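Local coordinates for protein tyrosinase (Aspergillus oryzae, PDB 3W6W) that is the copper-loaded pro-form of a fungal tyrosinase, a di-copper oxidoreductase that, as in its family, probably oxidises phenols to quinones once activated, at residues P487-I492 with S513-S518; N39-T44 with K135-N140. All coordinates share one frame; numbering follows the deposited sequence.

Contact 1: P487-I492 with S513-S518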
ATOM      1  N   PRO A 487       8.576   6.422  20.822  1.00 14.74           N
ATOM      2  CA  PRO A 487       7.147   6.660  20.622  1.00 14.19           C
ATOM      3  C   PRO A 487       6.322   5.525  21.195  1.00 14.79           C
ATOM      4  O   PRO A 487       6.816   4.408  21.387  1.00 15.69           O
ATOM      5  CB  PRO A 487       7.008   6.672  19.095  1.00 13.48           C
ATOM      6  CG  PRO A 487       8.137   5.815  18.627  1.00 14.03           C
ATOM      7  CD  PRO A 487       9.270   6.128  19.558  1.00 14.52           C
ATOM      8  N   PHE A 488       5.063   5.827  21.480  1.00 11.89           N
ATOM      9  CA  PHE A 488       4.109   4.806  21.892  1.00 11.86           C
ATOM     10  C   PHE A 488       2.702   5.314  21.616  1.00 11.21           C
ATOM     11  O   PHE A 488       2.497   6.501  21.383  1.00 11.04           O
ATOM     12  CB  PHE A 488       4.290   4.379  23.368  1.00 13.20           C
ATOM     13  CG  PHE A 488       4.234   5.511  24.361  1.00 13.34           C
ATOM     14  CD1 PHE A 488       3.020   6.010  24.814  1.00 13.34           C
ATOM     15  CD2 PHE A 488       5.403   6.052  24.875  1.00 13.58           C
ATOM     16  CE1 PHE A 488       2.969   7.048  25.727  1.00 13.68           C
ATOM     17  CE2 PHE A 488       5.359   7.081  25.804  1.00 13.73           C
ATOM     18  CZ  PHE A 488       4.146   7.574  26.238  1.00 13.82           C
ATOM     19  N   GLN A 489       1.735   4.409  21.667  1.00 14.38           N
ATOM     20  CA  GLN A 489       0.351   4.771  21.427  1.00 13.44           C
ATOM     21  C   GLN A 489      -0.495   4.290  22.594  1.00 14.08           C
ATOM     22  O   GLN A 489      -0.364   3.145  23.040  1.00 14.78           O
ATOM     23  CB  GLN A 489      -0.127   4.161  20.110  1.00 12.58           C
ATOM     24  CG  GLN A 489      -1.572   4.446  19.788  1.00 11.72           C
ATOM     25  CD  GLN A 489      -1.929   3.987  18.403  1.00 11.23           C
ATOM     26  OE1 GLN A 489      -1.106   4.048  17.492  1.00 11.33           O
ATOM     27  NE2 GLN A 489      -3.155   3.528  18.227  1.00 10.93           N
ATOM     28  N   ILE A 490      -1.333   5.184  23.109  1.00 10.93           N
ATOM     29  CA  ILE A 490      -2.210   4.855  24.222  1.00 11.47           C
ATOM     30  C   ILE A 490      -3.574   4.546  23.633  1.00 11.09           C
ATOM     31  O   ILE A 490      -4.196   5.408  23.014  1.00 10.86           O
ATOM     32  CB  ILE A 490      -2.335   6.030  25.199  1.00 12.40           C
ATOM     33  CG1 ILE A 490      -0.965   6.421  25.776  1.00 14.05           C
ATOM     34  CG2 ILE A 490      -3.295   5.669  26.346  1.00 12.53           C
ATOM     35  CD1 ILE A 490      -0.967   7.789  26.422  1.00 14.50           C
ATOM     36  N   ASN A 491      -4.025   3.306  23.794  1.00 12.76           N
ATOM     37  CA  ASN A 491      -5.342   2.901  23.307  1.00 11.93           C
ATOM     38  C   ASN A 491      -6.307   2.698  24.443  1.00 12.24           C
ATOM     39  O   ASN A 491      -5.956   2.090  25.462  1.00 12.97           O
ATOM     40  CB  ASN A 491      -5.241   1.625  22.474  1.00 11.70           C
ATOM     41  CG  ASN A 491      -4.524   1.851  21.185  1.00 11.34           C
ATOM     42  OD1 ASN A 491      -4.575   2.950  20.641  1.00 10.86           O
ATOM     43  ND2 ASN A 491      -3.858   0.820  20.680  1.00 11.72           N
ATOM     44  N   ILE A 492      -7.523   3.206  24.260  1.00 12.91           N
ATOM     45  CA  ILE A 492      -8.553   3.097  25.286  0.58 13.20           C
ATOM     46  C   ILE A 492      -9.695   2.220  24.792  1.00 12.97           C
ATOM     47  O   ILE A 492     -10.073   2.277  23.609  1.00 12.72           O
ATOM     48  CB  ILE A 492      -9.047   4.494  25.722  0.58 13.40           C
ATOM     49  CG1 ILE A 492      -7.902   5.240  26.406  0.58 14.13           C
ATOM     50  CG2 ILE A 492     -10.245   4.392  26.668  0.58 13.69           C
ATOM     51  CD1 ILE A 492      -8.049   6.739  26.386  0.58 14.30           C
ATOM     52  N   SER A 513      -7.514   6.569  20.458  1.00 11.57           N
ATOM     53  CA  SER A 513      -6.072   6.542  20.697  1.00 11.79           C
ATOM     54  C   SER A 513      -5.469   7.931  20.867  1.00 12.19           C
ATOM     55  O   SER A 513      -5.995   8.931  20.364  1.00 12.14           O
ATOM     56  CB  SER A 513      -5.362   5.843  19.530  1.00 11.37           C
ATOM     57  OG  SER A 513      -5.357   6.660  18.363  1.00 11.05           O
ATOM     58  N   VAL A 514      -4.341   7.957  21.576  1.00 10.50           N
ATOM     59  CA  VAL A 514      -3.508   9.135  21.750  1.00 11.18           C
ATOM     60  C   VAL A 514      -2.099   8.709  21.369  1.00 11.06           C
ATOM     61  O   VAL A 514      -1.571   7.742  21.915  1.00 11.47           O
ATOM     62  CB  VAL A 514      -3.534   9.584  23.230  1.00 12.64           C
ATOM     63  CG1 VAL A 514      -2.421  10.574  23.522  1.00 13.83           C
ATOM     64  CG2 VAL A 514      -4.903  10.158  23.584  1.00 12.59           C
ATOM     65  N   PHE A 515      -1.490   9.409  20.418  1.00 10.30           N
ATOM     66  CA  PHE A 515      -0.145   9.069  19.991  1.00 10.21           C
ATOM     67  C   PHE A 515       0.916   9.963  20.603  1.00 10.85           C
ATOM     68  O   PHE A 515       0.832  11.186  20.551  1.00 11.02           O
ATOM     69  CB  PHE A 515      -0.007   9.135  18.459  1.00 10.00           C
ATOM     70  CG  PHE A 515       1.323   8.660  17.958  1.00 10.19           C
ATOM     71  CD1 PHE A 515       1.707   7.338  18.116  1.00 10.31           C
ATOM     72  CD2 PHE A 515       2.182   9.531  17.301  1.00 10.35           C
ATOM     73  CE1 PHE A 515       2.937   6.886  17.655  1.00 10.61           C
ATOM     74  CE2 PHE A 515       3.406   9.088  16.812  1.00 10.67           C
ATOM     75  CZ  PHE A 515       3.793   7.761  16.990  1.00 10.80           C
ATOM     76  N   ASN A 516       1.931   9.336  21.182  1.00 13.47           N
ATOM     77  CA  ASN A 516       3.083  10.078  21.651  1.00 13.98           C
ATOM     78  C   ASN A 516       4.077  10.273  20.516  1.00 13.44           C
ATOM     79  O   ASN A 516       4.885   9.389  20.220  1.00 13.54           O
ATOM     80  CB  ASN A 516       3.753   9.354  22.812  1.00 14.90           C
ATOM     81  CG  ASN A 516       4.971  10.081  23.294  1.00 15.26           C
ATOM     82  OD1 ASN A 516       4.990  11.307  23.318  1.00 15.20           O
ATOM     83  ND2 ASN A 516       6.011   9.339  23.643  1.00 15.68           N
ATOM     84  N   PHE A 517       3.992  11.434  19.876  1.00 12.84           N
ATOM     85  CA  PHE A 517       4.903  11.836  18.800  1.00 12.56           C
ATOM     86  C   PHE A 517       6.163  12.303  19.507  1.00 13.09           C
ATOM     87  O   PHE A 517       6.303  13.452  19.912  1.00 13.38           O
ATOM     88  CB  PHE A 517       4.217  12.944  17.978  1.00 12.21           C
ATOM     89  CG  PHE A 517       4.961  13.383  16.727  1.00 11.97           C
ATOM     90  CD1 PHE A 517       5.271  12.487  15.711  1.00 11.61           C
ATOM     91  CD2 PHE A 517       5.316  14.718  16.560  1.00 12.22           C
ATOM     92  CE1 PHE A 517       5.917  12.912  14.554  1.00 11.88           C
ATOM     93  CE2 PHE A 517       5.964  15.149  15.403  1.00 12.29           C
ATOM     94  CZ  PHE A 517       6.262  14.231  14.400  1.00 12.25           C
ATOM     95  N   SER A 518       7.059  11.355  19.725  1.00 28.91           N
ATOM     96  CA  SER A 518       8.067  11.518  20.755  1.00 29.47           C
ATOM     97  C   SER A 518       9.341  12.037  20.158  1.00 29.32           C
ATOM     98  O   SER A 518       9.634  11.790  18.999  1.00 28.94           O
ATOM     99  CB  SER A 518       8.332  10.178  21.422  1.00 29.98           C
ATOM    100  OG  SER A 518       8.836   9.267  20.460  1.00 29.82           O
TER

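Contact 2: N39-T44 with K135-N140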
ATOM      1  N   ASN A  39      -6.280  26.852 -16.638  1.00 14.62           N
ATOM      2  CA  ASN A  39      -5.070  26.832 -17.442  1.00 14.65           C
ATOM      3  C   ASN A  39      -4.006  25.822 -16.940  1.00 14.53           C
ATOM      4  O   ASN A  39      -3.034  25.568 -17.638  1.00 14.49           O
ATOM      5  CB  ASN A  39      -4.491  28.248 -17.596  1.00 14.44           C
ATOM      6  CG  ASN A  39      -4.136  28.895 -16.259  1.00 14.05           C
ATOM      7  OD1 ASN A  39      -3.773  28.224 -15.290  1.00 13.94           O
ATOM      8  ND2 ASN A  39      -4.226  30.220 -16.211  1.00 13.75           N
ATOM      9  N   ARG A  40      -4.180  25.270 -15.735  1.00 14.66           N
ATOM     10  CA  ARG A  40      -3.239  24.286 -15.182  1.00 14.46           C
ATOM     11  C   ARG A  40      -1.835  24.851 -14.914  1.00 14.31           C
ATOM     12  O   ARG A  40      -0.887  24.095 -14.699  1.00 14.08           O
ATOM     13  CB  ARG A  40      -3.147  23.032 -16.073  1.00 14.36           C
ATOM     14  CG  ARG A  40      -2.869  21.730 -15.319  1.00 13.84           C
ATOM     15  CD  ARG A  40      -2.719  20.575 -16.294  1.00 13.64           C
ATOM     16  NE  ARG A  40      -2.541  19.288 -15.628  1.00 12.93           N
ATOM     17  CZ  ARG A  40      -3.514  18.384 -15.475  1.00 12.44           C
ATOM     18  NH1 ARG A  40      -4.741  18.626 -15.914  1.00 12.71           N
ATOM     19  NH2 ARG A  40      -3.247  17.236 -14.867  1.00 11.65           N
ATOM     20  N   ILE A  41      -1.706  26.173 -14.902  1.00 11.96           N
ATOM     21  CA  ILE A  41      -0.381  26.769 -14.754  1.00 11.36           C
ATOM     22  C   ILE A  41       0.172  26.636 -13.327  1.00 10.65           C
ATOM     23  O   ILE A  41       1.321  26.251 -13.155  1.00 10.15           O
ATOM     24  CB  ILE A  41      -0.343  28.223 -15.256  1.00 11.61           C
ATOM     25  CG1 ILE A  41      -0.530  28.248 -16.782  1.00 12.42           C
ATOM     26  CG2 ILE A  41       0.980  28.878 -14.864  1.00 11.78           C
ATOM     27  CD1 ILE A  41      -0.660  29.634 -17.367  1.00 13.37           C
ATOM     28  N   GLN A  42      -0.642  26.907 -12.310  1.00 11.77           N
ATOM     29  CA  GLN A  42      -0.186  26.763 -10.927  0.55 10.78           C
ATOM     30  C   GLN A  42       0.225  25.325 -10.611  1.00 10.55           C
ATOM     31  O   GLN A  42       1.221  25.092  -9.931  1.00  9.80           O
ATOM     32  CB  GLN A  42      -1.260  27.243  -9.947  0.55 10.43           C
ATOM     33  CG  GLN A  42      -1.538  28.741 -10.021  0.55 10.33           C
ATOM     34  CD  GLN A  42      -2.530  29.193  -8.965  0.55  9.87           C
ATOM     35  OE1 GLN A  42      -2.707  28.531  -7.944  0.55  9.34           O
ATOM     36  NE2 GLN A  42      -3.195  30.317  -9.215  0.55 10.05           N
ATOM     37  N   LEU A  43      -0.540  24.351 -11.108  1.00 10.83           N
ATOM     38  CA  LEU A  43      -0.185  22.962 -10.831  1.00 10.37           C
ATOM     39  C   LEU A  43       1.171  22.655 -11.463  1.00 10.39           C
ATOM     40  O   LEU A  43       2.034  22.037 -10.833  1.00  9.68           O
ATOM     41  CB  LEU A  43      -1.261  22.001 -11.346  1.00 10.76           C
ATOM     42  CG  LEU A  43      -0.942  20.497 -11.288  1.00 10.21           C
ATOM     43  CD1 LEU A  43      -0.721  19.995  -9.840  1.00  9.02           C
ATOM     44  CD2 LEU A  43      -2.053  19.701 -11.965  1.00 10.35           C
ATOM     45  N   THR A  44       1.356  23.103 -12.698  1.00 10.82           N
ATOM     46  CA  THR A  44       2.608  22.883 -13.385  1.00 10.60           C
ATOM     47  C   THR A  44       3.766  23.537 -12.625  1.00  9.82           C
ATOM     48  O   THR A  44       4.819  22.919 -12.419  1.00  9.38           O
ATOM     49  CB  THR A  44       2.545  23.426 -14.820  1.00 11.18           C
ATOM     50  OG1 THR A  44       1.521  22.725 -15.535  1.00 11.80           O
ATOM     51  CG2 THR A  44       3.871  23.224 -15.524  1.00 10.83           C
ATOM     52  N   LYS A 135       5.524  34.719 -20.464  1.00 23.62           N
ATOM     53  CA  LYS A 135       6.124  34.952 -19.148  0.72 23.08           C
ATOM     54  C   LYS A 135       5.227  35.776 -18.227  1.00 22.90           C
ATOM     55  O   LYS A 135       5.126  35.473 -17.044  1.00 22.00           O
ATOM     56  CB  LYS A 135       7.504  35.603 -19.273  0.72 23.94           C
ATOM     57  CG  LYS A 135       8.648  34.618 -19.491  0.72 23.75           C
ATOM     58  CD  LYS A 135       9.955  35.370 -19.725  0.72 24.84           C
ATOM     59  CE  LYS A 135      11.107  34.429 -20.060  0.72 24.85           C
ATOM     60  NZ  LYS A 135      12.282  35.165 -20.619  0.72 26.18           N
ATOM     61  N   ALA A 136       4.568  36.797 -18.763  1.00 23.47           N
ATOM     62  CA  ALA A 136       3.709  37.653 -17.947  1.00 23.46           C
ATOM     63  C   ALA A 136       2.567  36.863 -17.311  1.00 22.37           C
ATOM     64  O   ALA A 136       2.281  37.011 -16.118  1.00 21.81           O
ATOM     65  CB  ALA A 136       3.171  38.828 -18.762  1.00 24.74           C
ATOM     66  N   ASP A 137       1.939  35.993 -18.097  1.00 28.23           N
ATOM     67  CA  ASP A 137       0.820  35.210 -17.600  1.00 27.42           C
ATOM     68  C   ASP A 137       1.264  34.206 -16.536  1.00 26.79           C
ATOM     69  O   ASP A 137       0.574  34.017 -15.545  1.00 26.72           O
ATOM     70  CB  ASP A 137       0.113  34.484 -18.743  1.00 27.47           C
ATOM     71  CG  ASP A 137      -1.224  33.908 -18.321  1.00 26.94           C
ATOM     72  OD1 ASP A 137      -2.009  34.638 -17.674  1.00 27.09           O
ATOM     73  OD2 ASP A 137      -1.493  32.726 -18.623  1.00 26.38           O
ATOM     74  N   TRP A 138       2.412  33.571 -16.753  1.00 18.58           N
ATOM     75  CA  TRP A 138       2.923  32.574 -15.819  1.00 17.55           C
ATOM     76  C   TRP A 138       3.377  33.221 -14.512  1.00 17.35           C
ATOM     77  O   TRP A 138       3.168  32.662 -13.442  1.00 16.49           O
ATOM     78  CB  TRP A 138       4.060  31.755 -16.452  1.00 17.56           C
ATOM     79  CG  TRP A 138       3.571  30.678 -17.409  1.00 17.40           C
ATOM     80  CD1 TRP A 138       2.949  30.871 -18.618  1.00 18.11           C
ATOM     81  CD2 TRP A 138       3.709  29.258 -17.251  1.00 16.58           C
ATOM     82  NE1 TRP A 138       2.666  29.654 -19.198  1.00 17.77           N
ATOM     83  CE2 TRP A 138       3.128  28.652 -18.386  1.00 16.84           C
ATOM     84  CE3 TRP A 138       4.254  28.439 -16.255  1.00 15.73           C
ATOM     85  CZ2 TRP A 138       3.072  27.266 -18.546  1.00 16.27           C
ATOM     86  CZ3 TRP A 138       4.200  27.059 -16.422  1.00 15.16           C
ATOM     87  CH2 TRP A 138       3.616  26.493 -17.566  1.00 15.45           C
ATOM     88  N   GLU A 139       3.987  34.400 -14.608  1.00 24.07           N
ATOM     89  CA  GLU A 139       4.398  35.149 -13.415  1.00 23.72           C
ATOM     90  C   GLU A 139       3.177  35.556 -12.612  1.00 23.66           C
ATOM     91  O   GLU A 139       3.176  35.495 -11.382  1.00 23.12           O
ATOM     92  CB  GLU A 139       5.189  36.405 -13.801  1.00 24.80           C
ATOM     93  CG  GLU A 139       6.593  36.151 -14.318  1.00 25.17           C
ATOM     94  CD  GLU A 139       7.185  37.385 -14.983  1.00 26.52           C
ATOM     95  OE1 GLU A 139       6.805  38.516 -14.603  1.00 27.08           O
ATOM     96  OE2 GLU A 139       8.017  37.245 -15.909  1.00 27.11           O
ATOM     97  N   ASN A 140       2.126  35.955 -13.315  1.00 21.96           N
ATOM     98  CA  ASN A 140       0.863  36.297 -12.679  1.00 21.95           C
ATOM     99  C   ASN A 140       0.281  35.134 -11.860  1.00 21.84           C
ATOM    100  O   ASN A 140      -0.242  35.342 -10.765  1.00 21.54           O
ATOM    101  CB  ASN A 140      -0.135  36.783 -13.737  1.00 22.54           C
ATOM    102  CG  ASN A 140      -1.395  37.358 -13.130  1.00 22.60           C
ATOM    103  OD1 ASN A 140      -1.375  38.441 -12.544  1.00 22.94           O
ATOM    104  ND2 ASN A 140      -2.508  36.634 -13.270  1.00 22.47           N
TER
HETATM  105  O   HOH W   1      -4.285  31.741 -18.814  1.00 30.25           O

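Contact 1: P487-I492 with S513-S518
Ile-490 and Val-514 form an antiparallel hydrogen-bonded pair between strands 488-494 and 510-516, tied both ways: Ile-490 N donates a hydrogen bond to Val-514 O at 2.8 Å, nearly straight at 174°, and Val-514 N returns one to Ile-490 O. Toward the loop end Asn-516 N reaches Phe-488 O at 2.9 Å. Above that bond Asn-516 CB sits 3.8 Å from the Phe-488 ring centroid in a CH-pi contact over the middle of the face. CG of Phe-488 is wedged between its backbone N and carbonyl carbon (chi1 55°), which brings the ring over the Asn-516 side chain, with Ile-490 CG1 at its edge. On the other face of the sheet Asn-491 OD1 accepts from Gln-489 NE2 at 2.9 Å, and both amides brush Ser-513 CB. Asn-516 ND2 is held by Arg-480 O, Ser-513 OG by Glu-267. Phe-517, next along the chain from Asn-516, stacks on His-336 and meets the ring of His-332, ligands of one copper, so the strand pair probably carries a C-terminal-domain residue to the active site, consistent with a pro-form. Strand 488-494 separates strand 510-516 from strand 563-568; Tyr-478 packs on Ile-490 and Val-514, helix 328-340 on Ser-513 and Phe-515.

Contact 2: N39-T44 with K135-N140
Ile-41 packs against Trp-138 where the first turn of helix 41-55 meets helix 132-144, an apolar helix-helix contact with an Asx turn leading into helix 41-55: Asn-39 OD1 accepts from Ile-41 N at 2.9 Å, while Arg-40 occupies the N-cap position. From CB of Ile-41, which points toward the other helix, two branches part over the indole. The CG2 methyl, trans to the backbone N, drops onto one face of the six-membered ring, 3.8 Å from its centroid and 23° off the normal, a CH-pi contact displaced toward the rim. CG1 takes the other branch, lying 4.0 Å from Trp-138 CE2, and carries CD1 onward to the pyrrole side of the indole. There CD1 comes 3.8 Å from Trp-138 NE1 and also touches Asp-137 OD2. One turn further on, Thr-44 sets its CG2 methyl at the indole edge, 3.9 Å from CH2. Its hydroxyl turns back into its own helix and also pairs with Leu-182 N; Arg-40 O is gripped by Thr-44 N and Thr-44 OG1 from opposite faces of its plane. Leu-182 of strand 178-182 touches both Ile-41 and Trp-138, and Phe-125 and Ile-126 of helix 103-129 also pack on the indole. At the more exposed margin Asn-39 ND2, bonded also to Glu-141 OE2, donates to a water that in turn donates to Asp-137 OD2, each at 3.0 Å.

How the contacts relate
The two contacts lie on opposite sides of the chain's centre, about 43 Å apart between their centres, and share no helix or strand. Contact 1 belongs to the C-terminal domain and is buried, with the Phe-515 side chain about 10 Å from a copper ion; contact 2 joins helices farther from the middle of the chain, with a buried indole but an exposed acidic residue at its margin. Their chemistry follows from this. Main-chain hydrogen bonds tie the strands of 487-492 and 513-518 together directly, whereas 39-44 and 135-140 meet through side chains, with a water as the polar bridge. Both use a carbon over an aromatic face, contributed by an amide side chain in contact 1 and by a branched aliphatic one in contact 2.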